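Local coordinates for protein putative esterase (Sulfolobus solfataricus P2, PDB 2RAU) that is a putative lipase or esterase of the alpha/beta-hydrolase type that binds calcium and probably cleaves ester bonds, at residues K111-A119 / M200-I208. Residues are numbered along the deposited sequence; the frame is centred on the assembly and turned at random.
Sequences KDRQLSFTA and MEAKGIYVI
Tyr206 lays one face of its ring against the 3-10 segment around Ser116, with Ser116 CA 3.5 Å from the ring centroid and almost on the ring normal, a CH-pi contact. Ser116 CB touches the same face nearer CE2, and Ala119 CB reaches CE1 at 3.8 Å. A chi1 of -62°, CG anti to the carbonyl carbon, turns the ring so that one face meets Ser116 and the hydroxyl reaches Glu201, where OH donates to OE1 over 2.8 Å, meeting the carboxylate from above its plane. Arg113 stretches an extended chain past Gly204, whose CA lies over the centre of one guanidinium face. End-on, NH1 and NH2 both donate to Glu201 O, NH1 at 3.0 Å and in the carbonyl plane, while NH2 comes in tilted 23° from it. This carbonyl belongs to the last turn of helix 197-203, so the arginine takes up one backbone acceptor near the helix C-terminus. Water 3 accepts from NH1 and donates to Tyr206 OH, linking the two side chains, whose planes stand 77° apart. Farther along, Leu115 CD1 meets Val207 CG2 at 3.7 Å, and Thr118 OG1, bonded back to Leu115 O, rests against Tyr206 CB. A leucine in place of Tyr206 would probably leave Ser116 CA and CB without the ring they pack on and deprive Glu201 OE1 and water 3 of their hydroxyl partner. Water 1 joins Asp112 O to Tyr206 N, and water 5 joins Thr118 O to Tyr206 O. The loop ahead of helix 123-141 is thus joined to the bend between helix 197-203 and strand 207-209 by an aromatic face, apolar contacts, an arginine on a backbone carbonyl and bridging waters, and the guanidinium is likely to be stabilised by the partial negative charge at that helix end.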
# COMPACT_ATOMS: atom_id res chain seq x y z
N LYS A 111 0.93 21.87 -8.85
CA LYS A 111 1.80 22.35 -7.78
C LYS A 111 1.11 23.34 -6.87
O LYS A 111 0.18 24.03 -7.26
CB LYS A 111 3.04 23.03 -8.35
CG LYS A 111 2.73 24.19 -9.20
N ASP A 112 1.64 23.42 -5.65
CA ASP A 112 1.23 24.44 -4.70
C ASP A 112 -0.28 24.48 -4.48
O ASP A 112 -0.87 23.48 -4.06
CB ASP A 112 1.79 25.79 -5.16
CG ASP A 112 3.31 25.79 -5.27
OD1 ASP A 112 3.97 25.01 -4.54
OD2 ASP A 112 3.83 26.57 -6.09
N ARG A 113 -0.92 25.62 -4.71
CA ARG A 113 -2.34 25.74 -4.41
C ARG A 113 -3.26 25.08 -5.41
O ARG A 113 -4.45 24.98 -5.18
CB ARG A 113 -2.75 27.18 -4.21
CG ARG A 113 -2.10 27.79 -2.99
CD ARG A 113 -2.59 29.23 -2.76
NE ARG A 113 -1.87 29.78 -1.61
CZ ARG A 113 -2.20 29.56 -0.34
NH1 ARG A 113 -3.25 28.83 -0.05
NH2 ARG A 113 -1.45 30.08 0.62
N GLN A 114 -2.70 24.60 -6.52
CA GLN A 114 -3.51 23.81 -7.47
C GLN A 114 -3.95 22.49 -6.84
O GLN A 114 -4.87 21.83 -7.36
CB GLN A 114 -2.72 23.50 -8.71
CG GLN A 114 -2.30 24.71 -9.54
CD GLN A 114 -1.46 24.31 -10.75
OE1 GLN A 114 -0.52 23.51 -10.68
NE2 GLN A 114 -1.79 24.89 -11.86
N LEU A 115 -3.32 22.13 -5.73
CA LEU A 115 -3.62 20.91 -5.00
C LEU A 115 -4.54 21.14 -3.76
O LEU A 115 -4.71 20.23 -2.92
CB LEU A 115 -2.30 20.26 -4.60
CG LEU A 115 -1.52 19.69 -5.83
CD1 LEU A 115 -0.05 19.74 -5.63
CD2 LEU A 115 -1.98 18.28 -6.24
N SER A 116 -5.17 22.31 -3.69
CA SER A 116 -6.00 22.68 -2.54
C SER A 116 -7.25 21.79 -2.44
O SER A 116 -7.80 21.65 -1.36
CB SER A 116 -6.35 24.17 -2.61
OG SER A 116 -7.22 24.42 -3.70
N PHE A 117 -7.62 21.12 -3.55
CA PHE A 117 -8.71 20.16 -3.55
C PHE A 117 -8.41 18.94 -2.66
O PHE A 117 -9.33 18.17 -2.34
CB PHE A 117 -9.09 19.72 -4.98
CG PHE A 117 -8.03 18.95 -5.68
CD1 PHE A 117 -7.90 17.57 -5.52
CD2 PHE A 117 -7.15 19.59 -6.54
CE1 PHE A 117 -6.88 16.86 -6.18
CE2 PHE A 117 -6.16 18.90 -7.20
CZ PHE A 117 -6.00 17.53 -7.02
N THR A 118 -7.15 18.77 -2.28
CA THR A 118 -6.75 17.71 -1.35
C THR A 118 -6.83 18.13 0.15
O THR A 118 -6.58 17.31 1.04
CB THR A 118 -5.33 17.21 -1.62
OG1 THR A 118 -4.38 18.17 -1.16
CG2 THR A 118 -5.11 16.90 -3.09
N ALA A 119 -7.24 19.37 0.43
CA ALA A 119 -7.25 19.91 1.82
C ALA A 119 -8.11 19.04 2.77
O ALA A 119 -7.78 18.87 3.93
CB ALA A 119 -7.71 21.36 1.81
N MSE A 200 -1.14 24.59 6.53
CA MSE A 200 -1.33 24.00 5.20
C MSE A 200 -1.97 25.04 4.24
O MSE A 200 -1.49 25.32 3.14
CB MSE A 200 -2.19 22.72 5.35
CG MSE A 200 -2.24 21.88 4.17
SE MSE A 200 -3.44 20.38 4.36
CE MSE A 200 -5.01 21.34 4.94
N GLU A 201 -3.01 25.68 4.72
CA GLU A 201 -3.72 26.66 3.94
C GLU A 201 -2.91 27.95 3.90
O GLU A 201 -2.91 28.63 2.89
CB GLU A 201 -5.10 26.93 4.57
CG GLU A 201 -5.95 25.66 4.88
CD GLU A 201 -6.69 25.08 3.64
OE1 GLU A 201 -6.67 25.70 2.53
OE2 GLU A 201 -7.29 24.00 3.79
N ALA A 202 -2.25 28.31 5.00
CA ALA A 202 -1.50 29.57 5.04
C ALA A 202 -0.36 29.51 4.05
O ALA A 202 -0.13 30.44 3.29
CB ALA A 202 -0.99 29.82 6.43
N LYS A 203 0.39 28.42 4.08
CA LYS A 203 1.52 28.24 3.17
C LYS A 203 1.16 27.70 1.79
O LYS A 203 2.00 27.74 0.89
CB LYS A 203 2.54 27.32 3.82
CG LYS A 203 3.21 27.90 5.08
CD LYS A 203 4.21 26.90 5.64
CE LYS A 203 4.94 27.44 6.87
NZ LYS A 203 5.91 26.43 7.37
N GLY A 204 -0.04 27.15 1.62
CA GLY A 204 -0.44 26.59 0.34
C GLY A 204 0.34 25.33 -0.02
O GLY A 204 0.76 25.20 -1.15
N ILE A 205 0.54 24.44 0.95
CA ILE A 205 1.28 23.19 0.77
C ILE A 205 0.34 22.14 1.27
O ILE A 205 0.09 22.08 2.47
CB ILE A 205 2.60 23.13 1.62
CG1 ILE A 205 3.54 24.28 1.24
CG2 ILE A 205 3.31 21.78 1.45
CD1 ILE A 205 4.72 24.43 2.18
N TYR A 206 -0.22 21.35 0.35
CA TYR A 206 -1.29 20.42 0.66
C TYR A 206 -0.90 18.99 0.61
O TYR A 206 -1.62 18.16 1.17
CB TYR A 206 -2.51 20.67 -0.25
CG TYR A 206 -3.12 22.02 -0.09
CD1 TYR A 206 -4.04 22.27 0.94
CD2 TYR A 206 -2.80 23.07 -0.95
CE1 TYR A 206 -4.61 23.49 1.11
CE2 TYR A 206 -3.35 24.32 -0.75
CZ TYR A 206 -4.24 24.51 0.26
OH TYR A 206 -4.81 25.73 0.41
N VAL A 207 0.25 18.71 -0.01
CA VAL A 207 0.69 17.35 -0.29
C VAL A 207 2.16 17.13 0.04
O VAL A 207 2.94 18.09 0.09
CB VAL A 207 0.45 16.97 -1.77
CG1 VAL A 207 -1.05 16.91 -2.13
CG2 VAL A 207 1.25 17.90 -2.72
N ILE A 208 2.52 15.87 0.27
CA ILE A 208 3.88 15.40 0.47
C ILE A 208 4.26 14.70 -0.86
O ILE A 208 3.57 13.78 -1.28
CB ILE A 208 4.00 14.34 1.60
CG1 ILE A 208 3.28 14.81 2.88
CG2 ILE A 208 5.50 13.96 1.83
CD1 ILE A 208 2.87 13.66 3.82
O HOH W 1 0.41 21.69 -2.42
O HOH W 2 3.54 24.21 -2.19
O HOH W 3 -5.19 27.67 -1.63
O HOH W 4 -8.65 24.37 0.56
O HOH W 5 -4.08 17.32 2.37